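Local structure of synaptic vesicle membrane protein VAT-1 homolog-like (4A27) at residues D114-V128 against L300-V313. The protein belongs to the quinone oxidoreductase subfamily of the zinc-containing alcohol dehydrogenase family and is probably an oxidoreductase. Residues are numbered along the deposited sequence; the frame is centred on the assembly and turned at random.
Sequences DMSFSEAAAFPMNFV and LIGLYNQKKIKPVV
Phe123 and Phe127, four residues apart, carry the apolar centre against Leu300, Ile309 and Pro311. The Phe123 ring reaches across because its CG lies anti to the backbone N (chi1 -164°); its edge meets Pro311, CD1 to CG at 3.6 Å, while CZ comes 3.7 Å from Leu300 CB. Phe127 receives Ile309 CD1 obliquely, 3.6 Å from its CD2, and its CE1 lies against Pro311 CA. Leu300 CD1 abuts Phe127 CB and also touches Val128 CG2. Ala122 CB packs on Pro311 CB and, more loosely, on Val313 CG2.

Farther out, the bent Met115 chain sets its CE almost exactly over the centre of the Tyr304 ring, 3.3 Å from the centroid, as a CH-pi contact; the same methyl also lies over one face of the Phe123 ring, displaced toward its rim. The Tyr304 hydroxyl donates to Glu119 OE1 (3.0 Å), arriving 35° out of the carboxylate plane, and Lys310 NZ forms a salt bridge to Glu119 OE2 at 3.0 Å. Held at both oxygens, with a weak further bond from Ser116 N to OE1, the buried carboxylate probably has little freedom to turn. A leucine in place of Tyr304 would probably leave Glu119 OE1 without its hydroxyl donor and Met115 CE without a ring face to cover. At the solvent-exposed margin, Asp114, which is poorly ordered, and Lys307 form a long salt bridge.

Ser116 and Glu119 form a capping box at the start of helix 117-121, and a Schellman motif at Lys307 ends helix 290-305. The contact thus joins the linking helices to the chain returning from the Rossmann-type domain, which in this family usually binds the nucleotide cofactor, into the GroES-like domain, the two-domain architecture of medium-chain dehydrogenases/reductases.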
ATOM      1  N   ASP A 114      11.599 -22.398 -24.616  1.00 55.71           N
ATOM      2  CA  ASP A 114      12.424 -22.991 -23.566  1.00 57.72           C
ATOM      3  C   ASP A 114      11.604 -23.523 -22.383  1.00 50.10           C
ATOM      4  O   ASP A 114      12.118 -24.291 -21.584  1.00 52.63           O
ATOM      5  CB  ASP A 114      13.403 -21.944 -23.016  1.00 63.48           C
ATOM      6  CG  ASP A 114      14.632 -21.785 -23.865  1.00 95.60           C
ATOM      7  OD1 ASP A 114      14.671 -22.330 -24.991  1.00105.42           O
ATOM      8  OD2 ASP A 114      15.569 -21.104 -23.396  1.00105.25           O
ATOM      9  N   MET A 115      10.367 -23.054 -22.249  1.00 58.55           N
ATOM     10  CA  MET A 115       9.547 -23.377 -21.098  1.00 61.83           C
ATOM     11  C   MET A 115       8.702 -24.642 -21.353  1.00 54.79           C
ATOM     12  O   MET A 115       7.925 -24.681 -22.279  1.00 47.58           O
ATOM     13  CB  MET A 115       8.667 -22.168 -20.751  1.00 47.69           C
ATOM     14  CG  MET A 115       7.850 -22.359 -19.478  1.00 49.50           C
ATOM     15  SD  MET A 115       6.765 -20.939 -19.108  1.00 44.77           S
ATOM     16  CE  MET A 115       8.037 -19.840 -18.465  1.00 45.50           C
ATOM     17  N   SER A 116       8.850 -25.665 -20.510  1.00 46.58           N
ATOM     18  CA  SER A 116       8.152 -26.922 -20.685  1.00 40.96           C
ATOM     19  C   SER A 116       6.703 -26.708 -20.254  1.00 43.15           C
ATOM     20  O   SER A 116       6.402 -25.680 -19.615  1.00 40.28           O
ATOM     21  CB  SER A 116       8.754 -27.993 -19.781  1.00 40.94           C
ATOM     22  OG  SER A 116       8.465 -27.666 -18.444  1.00 45.69           O
ATOM     23  N   PHE A 117       5.819 -27.639 -20.610  1.00 36.10           N
ATOM     24  CA  PHE A 117       4.389 -27.489 -20.254  1.00 44.03           C
ATOM     25  C   PHE A 117       4.163 -27.570 -18.749  1.00 40.72           C
ATOM     26  O   PHE A 117       3.286 -26.873 -18.220  1.00 44.01           O
ATOM     27  CB  PHE A 117       3.498 -28.518 -20.963  1.00 47.30           C
ATOM     28  CG  PHE A 117       3.413 -28.307 -22.447  1.00 52.67           C
ATOM     29  CD1 PHE A 117       2.724 -27.218 -22.961  1.00 47.43           C
ATOM     30  CD2 PHE A 117       4.061 -29.163 -23.322  1.00 59.16           C
ATOM     31  CE1 PHE A 117       2.652 -27.000 -24.331  1.00 55.41           C
ATOM     32  CE2 PHE A 117       4.009 -28.941 -24.690  1.00 47.73           C
ATOM     33  CZ  PHE A 117       3.300 -27.858 -25.190  1.00 48.05           C
ATOM     34  N   SER A 118       4.930 -28.427 -18.064  1.00 39.65           N
ATOM     35  CA  SER A 118       4.810 -28.571 -16.610  1.00 39.62           C
ATOM     36  C   SER A 118       5.264 -27.281 -15.892  1.00 44.40           C
ATOM     37  O   SER A 118       4.589 -26.801 -15.006  1.00 34.92           O
ATOM     38  CB  SER A 118       5.560 -29.805 -16.082  1.00 43.48           C
ATOM     39  OG  SER A 118       6.935 -29.718 -16.367  1.00 54.35           O
ATOM     40  N   GLU A 119       6.384 -26.694 -16.286  1.00 36.74           N
ATOM     41  CA  GLU A 119       6.769 -25.368 -15.760  1.00 41.25           C
ATOM     42  C   GLU A 119       5.699 -24.298 -15.972  1.00 42.64           C
ATOM     43  O   GLU A 119       5.485 -23.444 -15.094  1.00 33.60           O
ATOM     44  CB  GLU A 119       8.020 -24.854 -16.462  1.00 49.14           C
ATOM     45  CG  GLU A 119       9.305 -25.165 -15.792  1.00 59.92           C
ATOM     46  CD  GLU A 119      10.490 -24.492 -16.494  1.00 56.00           C
ATOM     47  OE1 GLU A 119      10.636 -24.626 -17.727  1.00 83.46           O
ATOM     48  OE2 GLU A 119      11.276 -23.836 -15.808  1.00 62.29           O
ATOM     49  N   ALA A 120       5.112 -24.290 -17.184  1.00 33.80           N
ATOM     50  CA  ALA A 120       4.167 -23.280 -17.587  1.00 34.08           C
ATOM     51  C   ALA A 120       2.881 -23.325 -16.753  1.00 37.08           C
ATOM     52  O   ALA A 120       2.335 -22.276 -16.429  1.00 35.44           O
ATOM     53  CB  ALA A 120       3.815 -23.391 -19.137  1.00 37.02           C
ATOM     54  N   ALA A 121       2.430 -24.526 -16.399  1.00 34.36           N
ATOM     55  CA  ALA A 121       1.228 -24.692 -15.565  1.00 35.29           C
ATOM     56  C   ALA A 121       1.540 -24.347 -14.143  1.00 31.61           C
ATOM     57  O   ALA A 121       0.653 -24.299 -13.316  1.00 38.20           O
ATOM     58  CB  ALA A 121       0.716 -26.154 -15.610  1.00 30.18           C
ATOM     59  N   ALA A 122       2.835 -24.284 -13.832  1.00 36.85           N
ATOM     60  CA  ALA A 122       3.294 -23.880 -12.519  1.00 34.46           C
ATOM     61  C   ALA A 122       3.497 -22.395 -12.380  1.00 33.76           C
ATOM     62  O   ALA A 122       3.860 -21.931 -11.296  1.00 37.37           O
ATOM     63  CB  ALA A 122       4.602 -24.569 -12.229  1.00 35.17           C
ATOM     64  N   PHE A 123       3.417 -21.676 -13.498  1.00 36.40           N
ATOM     65  CA  PHE A 123       3.900 -20.291 -13.603  1.00 36.12           C
ATOM     66  C   PHE A 123       2.845 -19.197 -13.172  1.00 48.99           C
ATOM     67  O   PHE A 123       3.069 -18.491 -12.194  1.00 37.30           O
ATOM     68  CB  PHE A 123       4.363 -20.060 -15.033  1.00 42.26           C
ATOM     69  CG  PHE A 123       5.204 -18.863 -15.221  1.00 43.69           C
ATOM     70  CD1 PHE A 123       6.544 -18.888 -14.866  1.00 53.00           C
ATOM     71  CD2 PHE A 123       4.676 -17.691 -15.744  1.00 51.53           C
ATOM     72  CE1 PHE A 123       7.352 -17.765 -15.047  1.00 60.29           C
ATOM     73  CE2 PHE A 123       5.490 -16.559 -15.932  1.00 62.26           C
ATOM     74  CZ  PHE A 123       6.830 -16.612 -15.584  1.00 50.22           C
ATOM     75  N   PRO A 124       1.684 -19.104 -13.862  1.00 46.82           N
ATOM     76  CA  PRO A 124       0.768 -17.956 -13.705  1.00 51.21           C
ATOM     77  C   PRO A 124       0.204 -17.670 -12.321  1.00 35.62           C
ATOM     78  O   PRO A 124       0.346 -16.562 -11.836  1.00 40.54           O
ATOM     79  CB  PRO A 124      -0.408 -18.267 -14.662  1.00 47.82           C
ATOM     80  CG  PRO A 124      -0.134 -19.563 -15.253  1.00 44.52           C
ATOM     81  CD  PRO A 124       1.025 -20.207 -14.590  1.00 45.60           C
ATOM     82  N   MET A 125      -0.445 -18.628 -11.677  1.00 39.07           N
ATOM     83  CA  MET A 125      -1.030 -18.334 -10.371  1.00 37.90           C
ATOM     84  C   MET A 125       0.029 -17.841  -9.395  1.00 41.74           C
ATOM     85  O   MET A 125      -0.119 -16.751  -8.822  1.00 35.12           O
ATOM     86  CB  MET A 125      -1.767 -19.540  -9.796  1.00 37.02           C
ATOM     87  CG  MET A 125      -3.117 -19.834 -10.470  1.00 61.48           C
ATOM     88  SD  MET A 125      -4.423 -18.666  -9.999  1.00 53.33           S
ATOM     89  CE  MET A 125      -4.931 -19.476  -8.465  1.00 43.00           C
ATOM     90  N   ASN A 126       1.078 -18.648  -9.190  1.00 36.36           N
ATOM     91  CA  ASN A 126       2.048 -18.349  -8.155  1.00 31.84           C
ATOM     92  C   ASN A 126       2.827 -17.081  -8.452  1.00 32.20           C
ATOM     93  O   ASN A 126       2.993 -16.223  -7.550  1.00 34.26           O
ATOM     94  CB  ASN A 126       2.997 -19.510  -7.877  1.00 30.64           C
ATOM     95  CG  ASN A 126       2.304 -20.728  -7.253  1.00 37.44           C
ATOM     96  OD1 ASN A 126       1.192 -20.641  -6.761  1.00 39.70           O
ATOM     97  ND2 ASN A 126       2.975 -21.865  -7.277  1.00 36.05           N
ATOM     98  N   PHE A 127       3.324 -16.937  -9.677  1.00 35.59           N
ATOM     99  CA  PHE A 127       4.194 -15.815  -9.961  1.00 32.73           C
ATOM    100  C   PHE A 127       3.439 -14.494 -10.135  1.00 33.10           C
ATOM    101  O   PHE A 127       3.945 -13.440  -9.722  1.00 33.56           O
ATOM    102  CB  PHE A 127       5.147 -16.087 -11.125  1.00 34.26           C
ATOM    103  CG  PHE A 127       6.333 -16.925 -10.726  1.00 34.23           C
ATOM    104  CD1 PHE A 127       6.210 -18.308 -10.602  1.00 35.98           C
ATOM    105  CD2 PHE A 127       7.556 -16.325 -10.426  1.00 36.99           C
ATOM    106  CE1 PHE A 127       7.295 -19.087 -10.173  1.00 35.48           C
ATOM    107  CE2 PHE A 127       8.655 -17.100 -10.006  1.00 35.85           C
ATOM    108  CZ  PHE A 127       8.508 -18.489  -9.890  1.00 41.98           C
ATOM    109  N   VAL A 128       2.227 -14.526 -10.697  1.00 32.85           N
ATOM    110  CA  VAL A 128       1.460 -13.298 -10.804  1.00 33.64           C
ATOM    111  C   VAL A 128       1.064 -12.853  -9.377  1.00 31.71           C
ATOM    112  O   VAL A 128       1.112 -11.686  -9.056  1.00 30.44           O
ATOM    113  CB  VAL A 128       0.200 -13.436 -11.739  1.00 38.81           C
ATOM    114  CG1 VAL A 128      -0.647 -12.224 -11.677  1.00 34.67           C
ATOM    115  CG2 VAL A 128       0.616 -13.692 -13.219  1.00 36.32           C
ATOM    116  N   LEU A 300       6.946 -10.834 -15.990  1.00 40.66           N
ATOM    117  CA  LEU A 300       7.390 -12.182 -15.500  1.00 35.45           C
ATOM    118  C   LEU A 300       8.125 -12.973 -16.616  1.00 39.21           C
ATOM    119  O   LEU A 300       9.154 -13.601 -16.364  1.00 41.87           O
ATOM    120  CB  LEU A 300       6.238 -12.991 -14.942  1.00 34.82           C
ATOM    121  CG  LEU A 300       5.627 -12.452 -13.654  1.00 30.48           C
ATOM    122  CD1 LEU A 300       4.348 -13.144 -13.300  1.00 39.65           C
ATOM    123  CD2 LEU A 300       6.686 -12.627 -12.443  1.00 36.75           C
ATOM    124  N   ILE A 301       7.628 -12.914 -17.855  1.00 41.42           N
ATOM    125  CA  ILE A 301       8.240 -13.688 -18.944  1.00 41.17           C
ATOM    126  C   ILE A 301       9.612 -13.114 -19.315  1.00 48.93           C
ATOM    127  O   ILE A 301      10.558 -13.876 -19.620  1.00 42.38           O
ATOM    128  CB  ILE A 301       7.311 -13.807 -20.173  1.00 46.11           C
ATOM    129  CG1 ILE A 301       6.180 -14.800 -19.919  1.00 54.87           C
ATOM    130  CG2 ILE A 301       8.066 -14.348 -21.396  1.00 49.21           C
ATOM    131  CD1 ILE A 301       5.140 -14.784 -21.062  1.00 53.11           C
ATOM    132  N   GLY A 302       9.723 -11.780 -19.272  1.00 45.87           N
ATOM    133  CA  GLY A 302      11.023 -11.102 -19.457  1.00 48.08           C
ATOM    134  C   GLY A 302      12.046 -11.575 -18.433  1.00 45.63           C
ATOM    135  O   GLY A 302      13.133 -11.956 -18.808  1.00 45.65           O
ATOM    136  N   LEU A 303      11.654 -11.640 -17.153  1.00 35.23           N
ATOM    137  CA  LEU A 303      12.517 -12.169 -16.106  1.00 40.84           C
ATOM    138  C   LEU A 303      12.866 -13.650 -16.341  1.00 43.83           C
ATOM    139  O   LEU A 303      14.038 -14.039 -16.204  1.00 47.30           O
ATOM    140  CB  LEU A 303      11.866 -11.990 -14.704  1.00 36.71           C
ATOM    141  CG  LEU A 303      11.753 -10.541 -14.218  1.00 44.45           C
ATOM    142  CD1 LEU A 303      11.005 -10.467 -12.866  1.00 36.05           C
ATOM    143  CD2 LEU A 303      13.142  -9.883 -14.102  1.00 40.39           C
ATOM    144  N   TYR A 304      11.871 -14.482 -16.686  1.00 35.71           N
ATOM    145  CA  TYR A 304      12.142 -15.891 -16.989  1.00 35.68           C
ATOM    146  C   TYR A 304      13.226 -16.066 -18.096  1.00 42.67           C
ATOM    147  O   TYR A 304      14.135 -16.903 -17.990  1.00 44.58           O
ATOM    148  CB  TYR A 304      10.890 -16.595 -17.436  1.00 38.74           C
ATOM    149  CG  TYR A 304      11.119 -18.032 -17.819  1.00 41.32           C
ATOM    150  CD1 TYR A 304      11.079 -19.040 -16.857  1.00 45.58           C
ATOM    151  CD2 TYR A 304      11.362 -18.391 -19.137  1.00 47.54           C
ATOM    152  CE1 TYR A 304      11.270 -20.359 -17.187  1.00 44.31           C
ATOM    153  CE2 TYR A 304      11.557 -19.733 -19.483  1.00 47.64           C
ATOM    154  CZ  TYR A 304      11.492 -20.698 -18.488  1.00 47.38           C
ATOM    155  OH  TYR A 304      11.669 -22.015 -18.759  1.00 49.82           O
ATOM    156  N   ASN A 305      13.085 -15.290 -19.156  1.00 41.38           N
ATOM    157  CA  ASN A 305      14.043 -15.311 -20.295  1.00 44.77           C
ATOM    158  C   ASN A 305      15.454 -14.826 -19.956  1.00 42.20           C
ATOM    159  O   ASN A 305      16.419 -15.262 -20.562  1.00 56.50           O
ATOM    160  CB  ASN A 305      13.473 -14.493 -21.450  1.00 43.17           C
ATOM    161  CG  ASN A 305      12.262 -15.189 -22.126  1.00 42.82           C
ATOM    162  OD1 ASN A 305      12.032 -16.372 -21.939  1.00 53.94           O
ATOM    163  ND2 ASN A 305      11.474 -14.433 -22.866  1.00 57.55           N
ATOM    164  N   GLN A 306      15.562 -13.902 -19.014  1.00 39.61           N
ATOM    165  CA  GLN A 306      16.839 -13.495 -18.478  1.00 47.08           C
ATOM    166  C   GLN A 306      17.340 -14.454 -17.390  1.00 57.36           C
ATOM    167  O   GLN A 306      18.386 -14.202 -16.778  1.00 52.20           O
ATOM    168  CB  GLN A 306      16.738 -12.087 -17.895  1.00 50.02           C
ATOM    169  CG  GLN A 306      16.447 -11.001 -18.913  1.00 54.25           C
ATOM    170  CD  GLN A 306      16.162  -9.643 -18.249  1.00 63.52           C
ATOM    171  OE1 GLN A 306      15.866  -9.566 -17.063  1.00 65.32           O
ATOM    172  NE2 GLN A 306      16.258  -8.575 -19.024  1.00 87.18           N
ATOM    173  N   LYS A 307      16.597 -15.535 -17.136  1.00 50.21           N
ATOM    174  CA  LYS A 307      17.009 -16.590 -16.192  1.00 45.22           C
ATOM    175  C   LYS A 307      17.065 -16.086 -14.777  1.00 42.25           C
ATOM    176  O   LYS A 307      17.785 -16.624 -13.960  1.00 55.79           O
ATOM    177  CB  LYS A 307      18.379 -17.191 -16.562  1.00 60.08           C
ATOM    178  CG  LYS A 307      18.561 -17.515 -18.032  1.00 70.42           C
ATOM    179  CD  LYS A 307      17.708 -18.705 -18.433  1.00 68.61           C
ATOM    180  CE  LYS A 307      17.946 -19.087 -19.863  1.00 58.62           C
ATOM    181  NZ  LYS A 307      17.158 -20.306 -20.172  1.00 76.40           N
ATOM    182  N   LYS A 308      16.263 -15.082 -14.471  1.00 44.71           N
ATOM    183  CA  LYS A 308      16.159 -14.581 -13.110  1.00 44.27           C
ATOM    184  C   LYS A 308      15.082 -15.238 -12.274  1.00 44.03           C
ATOM    185  O   LYS A 308      15.114 -15.132 -11.070  1.00 38.21           O
ATOM    186  CB  LYS A 308      15.939 -13.086 -13.128  1.00 43.60           C
ATOM    187  CG  LYS A 308      17.239 -12.338 -13.561  1.00 44.01           C
ATOM    188  CD  LYS A 308      16.951 -10.907 -13.943  1.00 49.98           C
ATOM    189  CE  LYS A 308      18.281 -10.109 -14.267  1.00 53.02           C
ATOM    190  NZ  LYS A 308      18.771  -9.433 -13.039  1.00 68.31           N
ATOM    191  N   ILE A 309      14.116 -15.891 -12.903  1.00 50.09           N
ATOM    192  CA  ILE A 309      13.135 -16.657 -12.167  1.00 37.35           C
ATOM    193  C   ILE A 309      12.877 -17.993 -12.878  1.00 42.85           C
ATOM    194  O   ILE A 309      13.113 -18.118 -14.068  1.00 39.26           O
ATOM    195  CB  ILE A 309      11.790 -15.898 -11.990  1.00 41.10           C
ATOM    196  CG1 ILE A 309      11.133 -15.585 -13.326  1.00 41.40           C
ATOM    197  CG2 ILE A 309      11.917 -14.588 -11.133  1.00 33.64           C
ATOM    198  CD1 ILE A 309       9.650 -15.169 -13.135  1.00 48.67           C
ATOM    199  N   LYS A 310      12.364 -18.966 -12.128  1.00 41.17           N
ATOM    200  CA  LYS A 310      12.098 -20.303 -12.612  1.00 40.36           C
ATOM    201  C   LYS A 310      11.166 -21.021 -11.620  1.00 42.34           C
ATOM    202  O   LYS A 310      11.494 -21.177 -10.445  1.00 38.20           O
ATOM    203  CB  LYS A 310      13.413 -21.076 -12.771  1.00 56.38           C
ATOM    204  CG  LYS A 310      13.252 -22.525 -13.225  1.00 71.64           C
ATOM    205  CD  LYS A 310      14.610 -23.170 -13.553  1.00 52.45           C
ATOM    206  CE  LYS A 310      14.473 -24.395 -14.474  1.00 69.78           C
ATOM    207  NZ  LYS A 310      14.237 -24.026 -15.905  1.00 57.80           N
ATOM    208  N   PRO A 311      10.011 -21.457 -12.089  1.00 39.84           N
ATOM    209  CA  PRO A 311       9.081 -22.154 -11.219  1.00 38.12           C
ATOM    210  C   PRO A 311       9.708 -23.406 -10.610  1.00 43.69           C
ATOM    211  O   PRO A 311      10.487 -24.082 -11.255  1.00 36.57           O
ATOM    212  CB  PRO A 311       7.894 -22.468 -12.140  1.00 37.65           C
ATOM    213  CG  PRO A 311       8.111 -21.718 -13.393  1.00 35.45           C
ATOM    214  CD  PRO A 311       9.510 -21.297 -13.473  1.00 45.90           C
ATOM    215  N   VAL A 312       9.390 -23.665  -9.349  1.00 36.12           N
ATOM    216  CA  VAL A 312       9.898 -24.816  -8.599  1.00 34.73           C
ATOM    217  C   VAL A 312       8.747 -25.793  -8.608  1.00 35.91           C
ATOM    218  O   VAL A 312       7.665 -25.460  -8.122  1.00 33.68           O
ATOM    219  CB  VAL A 312      10.223 -24.469  -7.138  1.00 38.75           C
ATOM    220  CG1 VAL A 312      10.542 -25.750  -6.307  1.00 45.41           C
ATOM    221  CG2 VAL A 312      11.449 -23.514  -7.045  1.00 39.08           C
ATOM    222  N   VAL A 313       8.954 -26.956  -9.225  1.00 37.61           N
ATOM    223  CA  VAL A 313       7.923 -27.972  -9.388  1.00 35.84           C
ATOM    224  C   VAL A 313       8.156 -29.076  -8.349  1.00 39.82           C
ATOM    225  O   VAL A 313       9.213 -29.656  -8.277  1.00 39.06           O
ATOM    226  CB  VAL A 313       7.904 -28.545 -10.791  1.00 34.35           C
ATOM    227  CG1 VAL A 313       6.814 -29.625 -10.906  1.00 38.78           C
ATOM    228  CG2 VAL A 313       7.652 -27.424 -11.847  1.00 30.67           C
TER